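Local structure of acetyl xylan esterase (Paenibacillus sp. R4, 6AGQ) at residues E132-G137 / P149-Y154; G140-G145 / V227-W232. The protein is a cold-active acetyl xylan esterase of the alpha/beta-hydrolase clan, and probably removes acetyl groups from xylan and related acetylated sugars. All blocks are in the same frame, centred on the assembly; numbering follows the deposited sequence.

Both contacts draw on one long loop between strand 114-118 and helix 153-170, and their centres lie about 11 Å apart. Interaction 1 folds residues 132-137 of that loop against 149-154, where the loop runs into helix 153-170; interaction 2 packs residues 140-145, which fall between those two segments in sequence, against helix 226-236. They meet directly: Tyr-152 OH lies 2.8 Å from Met-142 O and Tyr-153 N 3.0 Å from Leu-144 O, both probable hydrogen bonds. Tyr-154 OH, in segment 149-154, bonds Gln-186 OE1, beside Ser-185 of a probable nucleophile elbow. A zinc ion sits about 10 Å from the side chain of Tyr-152 and about 9 Å from that of Ile-229.

Interaction 1 of 2, residues E132-G137 / P149-Y154; sequences EYPQGG and PASYYY
The ring of Tyr-133 reaches Ser-151 and Tyr-153 with one edge and its hydroxyl. Tyr-133 CD1 lies 3.3 Å from Ser-151 O, which sits at the rim of the ring and near its plane. The same carbonyl also takes a hydrogen bond from water 1, which donates to Glu-132 O as well, 2.7 Å from each, and bridges the two backbones. Farther out, Tyr-133 OH comes to the edge of the Tyr-153 ring, 3.4 Å from Tyr-153 CD1, and the two side chains cross obliquely instead of stacking. Tyr-153 has CG anti to its backbone N (chi1 -179°), and chi2 (73°) then turns CD1 to that hydroxyl. The phenol oxygen has two polar partners: water 2 donates to Tyr-133 OH at 2.6 Å and also to Tyr-153 O, while Asp-129 OD2, within the loop, is hydrogen-bonded to it. Pro-134 adds a lighter touch, its CD 3.9 Å from Ser-151 OG. No direct hydrogen bond joins the two segments, so water supplies the polar links. Tyr-153 is fixed in turn by its hydroxyl, bonded to Arg-121 O and Gln-123, and by its stack on Trp-141. Here the long loop that follows strand 114-118 in this alpha/beta-hydrolase fold doubles back on itself, just where the chain enters helix 153-170.

Interaction 2 of 2, residues G140-G145 / V227-W232; sequences GWMTLG and VEIKNW
Glu-228 reaches from its helix to the turn at Met-142, and OE1 accepts the hydrogen bond of Met-142 N at 3.1 Å. The N-H...O angle is 144°, and the donor comes from the syn side, 26° out of the carboxylate plane. Beyond CG the glutamate chain is extended, with CD anti to CA (chi2 177°), which carries the carboxylate carbon CD out to the loop. Water 4 donates to Glu-228 OE1 at 2.7 Å and accepts from Thr-143 N, so OE1 serves two successive amides of the type I turn 141-144, one directly and one through water; OE2 has a weak hydrogen bond to Tyr-95 OH. Met-142 crosses the glutamate at about a right angle, laying CG 3.7 Å from Glu-228 CD, then bends at chi2 and chi3 to bring CE to Ile-229 CD1. Thr-143 CG2, anti to the carbonyl carbon of its own residue, lies 3.6 Å from Glu-228 O, while Thr-143 OG1 is hydrogen-bonded to Ile-138 N and CB rests 3.8 Å from Trp-232 CD1. An alanine in place of Glu-228 would probably leave Met-142 N without its acceptor and open a gap beside the methionine chain. Helix 226-236 thus covers this turn of the loop between strand 114-118 and helix 153-170, with helix 214-219 meeting Met-142 and Ile-229, and helix 243-251 packing on Ile-229 and Trp-232.

Interaction 1 of 2, residues E132-G137 / P149-Y154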
loop_
_atom_site.group_PDB
_atom_site.type_symbol
_atom_site.label_atom_id
_atom_site.label_comp_id
_atom_site.label_asym_id
_atom_site.label_seq_id
_atom_site.Cartn_x
_atom_site.Cartn_y
_atom_site.Cartn_z
ATOM N N GLU A 132 17.531 -31.554 -15.217
ATOM C CA GLU A 132 17.106 -32.169 -13.956
ATOM C C GLU A 132 17.916 -31.528 -12.880
ATOM O O GLU A 132 19.117 -31.279 -13.109
ATOM C CB GLU A 132 17.362 -33.697 -13.971
ATOM C CG GLU A 132 16.452 -34.449 -14.967
ATOM C CD GLU A 132 14.937 -34.260 -14.686
ATOM O OE1 GLU A 132 14.087 -34.569 -15.552
ATOM O OE2 GLU A 132 14.567 -33.801 -13.588
ATOM N N TYR A 133 17.260 -31.267 -11.727
ATOM C CA TYR A 133 17.889 -30.628 -10.607
ATOM C C TYR A 133 17.860 -31.588 -9.365
ATOM O O TYR A 133 16.939 -32.398 -9.206
ATOM C CB TYR A 133 17.262 -29.253 -10.347
ATOM C CG TYR A 133 17.180 -28.389 -11.584
ATOM C CD1 TYR A 133 18.298 -27.751 -12.066
ATOM C CD2 TYR A 133 15.983 -28.249 -12.308
ATOM C CE1 TYR A 133 18.256 -27.035 -13.206
ATOM C CE2 TYR A 133 15.930 -27.488 -13.468
ATOM C CZ TYR A 133 17.079 -26.894 -13.930
ATOM O OH TYR A 133 17.105 -26.109 -15.093
ATOM N N PRO A 134 18.927 -31.566 -8.527
ATOM C CA PRO A 134 18.922 -32.469 -7.357
ATOM C C PRO A 134 17.879 -32.194 -6.296
ATOM O O PRO A 134 17.634 -33.075 -5.469
ATOM C CB PRO A 134 20.343 -32.326 -6.752
ATOM C CG PRO A 134 20.998 -31.179 -7.446
ATOM C CD PRO A 134 20.178 -30.798 -8.651
ATOM N N GLN A 135 17.307 -30.999 -6.250
ATOM C CA GLN A 135 16.373 -30.676 -5.179
ATOM C C GLN A 135 15.282 -29.854 -5.777
ATOM O O GLN A 135 15.327 -29.505 -6.961
ATOM C CB GLN A 135 17.068 -29.868 -4.053
ATOM C CG GLN A 135 18.324 -30.526 -3.433
ATOM C CD GLN A 135 18.840 -29.893 -2.106
ATOM O OE1 GLN A 135 18.419 -28.812 -1.663
ATOM N NE2 GLN A 135 19.778 -30.594 -1.468
ATOM N N GLY A 136 14.311 -29.480 -4.948
ATOM C CA GLY A 136 13.351 -28.482 -5.374
ATOM C C GLY A 136 13.849 -27.038 -5.380
ATOM O O GLY A 136 15.072 -26.734 -5.433
ATOM N N GLY A 137 12.890 -26.107 -5.333
ATOM C CA GLY A 137 13.267 -24.698 -5.173
ATOM C C GLY A 137 12.187 -23.751 -4.767
ATOM O O GLY A 137 11.103 -24.146 -4.448
ATOM N N PRO A 149 27.480 -25.479 -9.550
ATOM C CA PRO A 149 27.365 -24.809 -10.844
ATOM C C PRO A 149 27.159 -25.765 -12.044
ATOM O O PRO A 149 26.590 -25.348 -13.028
ATOM C CB PRO A 149 28.684 -24.029 -10.993
ATOM C CG PRO A 149 29.608 -24.622 -10.001
ATOM C CD PRO A 149 28.771 -25.194 -8.896
ATOM N N ALA A 150 27.640 -26.995 -11.955
ATOM C CA ALA A 150 27.461 -27.982 -13.011
ATOM C C ALA A 150 25.994 -28.258 -13.313
ATOM O O ALA A 150 25.687 -28.577 -14.453
ATOM C CB ALA A 150 28.161 -29.299 -12.661
ATOM N N SER A 151 25.109 -28.121 -12.316
ATOM C CA SER A 151 23.662 -28.394 -12.521
ATOM C C SER A 151 22.749 -27.162 -12.369
ATOM O O SER A 151 21.510 -27.283 -12.386
ATOM C CB SER A 151 23.219 -29.502 -11.528
ATOM O OG SER A 151 23.312 -29.024 -10.197
ATOM N N TYR A 152 23.354 -25.969 -12.244
ATOM C CA TYR A 152 22.593 -24.770 -11.986
ATOM C C TYR A 152 21.781 -24.292 -13.220
ATOM O O TYR A 152 22.335 -24.240 -14.314
ATOM C CB TYR A 152 23.514 -23.685 -11.492
ATOM C CG TYR A 152 22.814 -22.361 -11.213
ATOM C CD1 TYR A 152 21.877 -22.282 -10.206
ATOM C CD2 TYR A 152 23.109 -21.196 -11.970
ATOM C CE1 TYR A 152 21.254 -21.101 -9.927
ATOM C CE2 TYR A 152 22.459 -19.996 -11.710
ATOM C CZ TYR A 152 21.510 -19.961 -10.692
ATOM O OH TYR A 152 20.840 -18.785 -10.367
ATOM N N TYR A 153 20.496 -23.930 -13.023
ATOM C CA TYR A 153 19.621 -23.407 -14.120
ATOM C C TYR A 153 20.294 -22.601 -15.251
ATOM O O TYR A 153 20.119 -22.872 -16.465
ATOM C CB TYR A 153 18.545 -22.520 -13.508
ATOM C CG TYR A 153 17.573 -21.936 -14.479
ATOM C CD1 TYR A 153 16.588 -22.744 -15.073
ATOM C CD2 TYR A 153 17.633 -20.624 -14.809
ATOM C CE1 TYR A 153 15.676 -22.231 -15.980
ATOM C CE2 TYR A 153 16.747 -20.086 -15.718
ATOM C CZ TYR A 153 15.771 -20.903 -16.313
ATOM O OH TYR A 153 14.895 -20.381 -17.205
ATOM N N TYR A 154 21.122 -21.637 -14.874
ATOM C CA TYR A 154 21.661 -20.732 -15.883
ATOM C C TYR A 154 22.783 -21.332 -16.668
ATOM O O TYR A 154 23.177 -20.713 -17.677
ATOM C CB TYR A 154 21.973 -19.299 -15.369
ATOM C CG TYR A 154 20.721 -18.416 -15.197
ATOM C CD1 TYR A 154 20.076 -17.834 -16.309
ATOM C CD2 TYR A 154 20.230 -18.117 -13.916
ATOM C CE1 TYR A 154 18.926 -17.060 -16.168
ATOM C CE2 TYR A 154 19.116 -17.300 -13.744
ATOM C CZ TYR A 154 18.457 -16.781 -14.858
ATOM O OH TYR A 154 17.370 -15.995 -14.677
HETATM O O HOH W 1 20.874 -29.373 -14.026
HETATM O O HOH W 2 18.817 -25.337 -16.937
#

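Interaction 2 of 2, residues G140-G145 / V227-W232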
loop_
_atom_site.group_PDB
_atom_site.type_symbol
_atom_site.label_atom_id
_atom_site.label_comp_id
_atom_site.label_asym_id
_atom_site.label_seq_id
_atom_site.Cartn_x
_atom_site.Cartn_y
_atom_site.Cartn_z
ATOM N N GLY A 140 9.822 -19.971 -9.434
ATOM C CA GLY A 140 10.807 -19.351 -10.347
ATOM C C GLY A 140 11.944 -20.284 -10.725
ATOM O O GLY A 140 11.837 -21.489 -10.599
ATOM N N TRP A 141 13.052 -19.732 -11.157
ATOM C CA TRP A 141 14.160 -20.509 -11.725
ATOM C C TRP A 141 15.518 -20.196 -11.104
ATOM O O TRP A 141 16.417 -21.004 -11.260
ATOM C CB TRP A 141 14.199 -20.296 -13.276
ATOM C CG TRP A 141 12.885 -20.627 -13.903
ATOM C CD1 TRP A 141 12.435 -21.863 -14.178
ATOM C CD2 TRP A 141 11.814 -19.736 -14.201
ATOM N NE1 TRP A 141 11.182 -21.803 -14.698
ATOM C CE2 TRP A 141 10.767 -20.505 -14.694
ATOM C CE3 TRP A 141 11.650 -18.368 -14.117
ATOM C CZ2 TRP A 141 9.566 -19.953 -15.102
ATOM C CZ3 TRP A 141 10.465 -17.818 -14.503
ATOM C CH2 TRP A 141 9.428 -18.604 -14.996
ATOM N N MET A 142 15.647 -19.107 -10.349
ATOM C CA MET A 142 16.967 -18.651 -9.791
ATOM C C MET A 142 17.639 -19.634 -8.817
ATOM O O MET A 142 18.865 -19.520 -8.574
ATOM C CB MET A 142 16.800 -17.378 -8.931
ATOM C CG MET A 142 16.285 -16.124 -9.594
ATOM S SD MET A 142 17.306 -15.644 -10.991
ATOM C CE MET A 142 18.719 -15.050 -10.046
ATOM N N THR A 143 16.861 -20.510 -8.182
ATOM C CA THR A 143 17.398 -21.418 -7.120
ATOM C C THR A 143 17.529 -22.892 -7.555
ATOM O O THR A 143 17.973 -23.738 -6.805
ATOM C CB THR A 143 16.551 -21.315 -5.856
ATOM O OG1 THR A 143 15.258 -21.846 -6.134
ATOM C CG2 THR A 143 16.371 -19.885 -5.451
ATOM N N LEU A 144 17.167 -23.185 -8.797
ATOM C CA LEU A 144 17.273 -24.567 -9.301
ATOM C C LEU A 144 18.729 -24.936 -9.510
ATOM O O LEU A 144 19.436 -24.257 -10.262
ATOM C CB LEU A 144 16.498 -24.751 -10.555
ATOM C CG LEU A 144 15.009 -24.532 -10.380
ATOM C CD1 LEU A 144 14.414 -24.488 -11.757
ATOM C CD2 LEU A 144 14.394 -25.661 -9.551
ATOM N N GLY A 145 19.169 -25.954 -8.757
ATOM C CA GLY A 145 20.561 -26.437 -8.825
ATOM C C GLY A 145 21.579 -25.480 -8.235
ATOM O O GLY A 145 22.762 -25.516 -8.601
ATOM N N VAL A 227 15.038 -11.642 -4.832
ATOM C CA VAL A 227 14.398 -12.074 -3.618
ATOM C C VAL A 227 14.312 -13.638 -3.468
ATOM O O VAL A 227 14.299 -14.134 -2.348
ATOM C CB VAL A 227 13.006 -11.390 -3.441
ATOM C CG1 VAL A 227 11.916 -12.099 -4.203
ATOM C CG2 VAL A 227 12.594 -11.356 -1.971
ATOM N N GLU A 228 14.266 -14.396 -4.577
ATOM C CA GLU A 228 14.251 -15.871 -4.538
ATOM C C GLU A 228 15.515 -16.384 -3.830
ATOM O O GLU A 228 15.478 -17.356 -3.119
ATOM C CB GLU A 228 14.202 -16.449 -5.960
ATOM C CG GLU A 228 12.923 -16.141 -6.744
ATOM C CD GLU A 228 12.941 -16.684 -8.197
ATOM O OE1 GLU A 228 13.558 -17.726 -8.458
ATOM O OE2 GLU A 228 12.306 -16.085 -9.103
ATOM N N ILE A 229 16.634 -15.708 -3.998
ATOM C CA ILE A 229 17.862 -16.142 -3.295
ATOM C C ILE A 229 17.724 -15.949 -1.792
ATOM O O ILE A 229 18.113 -16.817 -1.020
ATOM C CB ILE A 229 19.064 -15.409 -3.851
ATOM C CG1 ILE A 229 19.344 -15.883 -5.288
ATOM C CG2 ILE A 229 20.272 -15.731 -3.062
ATOM C CD1 ILE A 229 20.189 -14.912 -6.049
ATOM N N LYS A 230 17.150 -14.826 -1.374
ATOM C CA LYS A 230 16.900 -14.576 0.032
ATOM C C LYS A 230 15.892 -15.639 0.538
ATOM O O LYS A 230 16.088 -16.251 1.599
ATOM C CB LYS A 230 16.414 -13.106 0.225
ATOM C CG LYS A 230 16.052 -12.711 1.650
ATOM C CD LYS A 230 14.984 -11.607 1.735
ATOM C CE LYS A 230 13.617 -12.208 1.489
ATOM N NZ LYS A 230 12.498 -11.231 1.461
ATOM N N ASN A 231 14.845 -15.918 -0.244
ATOM C CA ASN A 231 13.859 -16.954 0.165
ATOM C C ASN A 231 14.462 -18.355 0.181
ATOM O O ASN A 231 14.167 -19.104 1.027
ATOM C CB ASN A 231 12.611 -16.843 -0.677
ATOM C CG ASN A 231 11.880 -15.545 -0.424
ATOM O OD1 ASN A 231 12.257 -14.795 0.451
ATOM N ND2 ASN A 231 10.891 -15.250 -1.206
ATOM N N TRP A 232 15.415 -18.661 -0.688
ATOM C CA TRP A 232 16.209 -19.901 -0.513
ATOM C C TRP A 232 16.767 -20.015 0.908
ATOM O O TRP A 232 16.526 -21.015 1.576
ATOM C CB TRP A 232 17.347 -20.028 -1.533
ATOM C CG TRP A 232 17.915 -21.386 -1.568
ATOM C CD1 TRP A 232 17.444 -22.416 -2.277
ATOM C CD2 TRP A 232 19.032 -21.902 -0.799
ATOM N NE1 TRP A 232 18.175 -23.529 -2.032
ATOM C CE2 TRP A 232 19.177 -23.236 -1.146
ATOM C CE3 TRP A 232 19.942 -21.332 0.103
ATOM C CZ2 TRP A 232 20.163 -24.065 -0.583
ATOM C CZ3 TRP A 232 20.918 -22.140 0.689
ATOM C CH2 TRP A 232 21.022 -23.512 0.332
HETATM O O HOH W 3 17.057 -24.928 -4.745
HETATM O O HOH W 4 13.861 -20.291 -7.752
#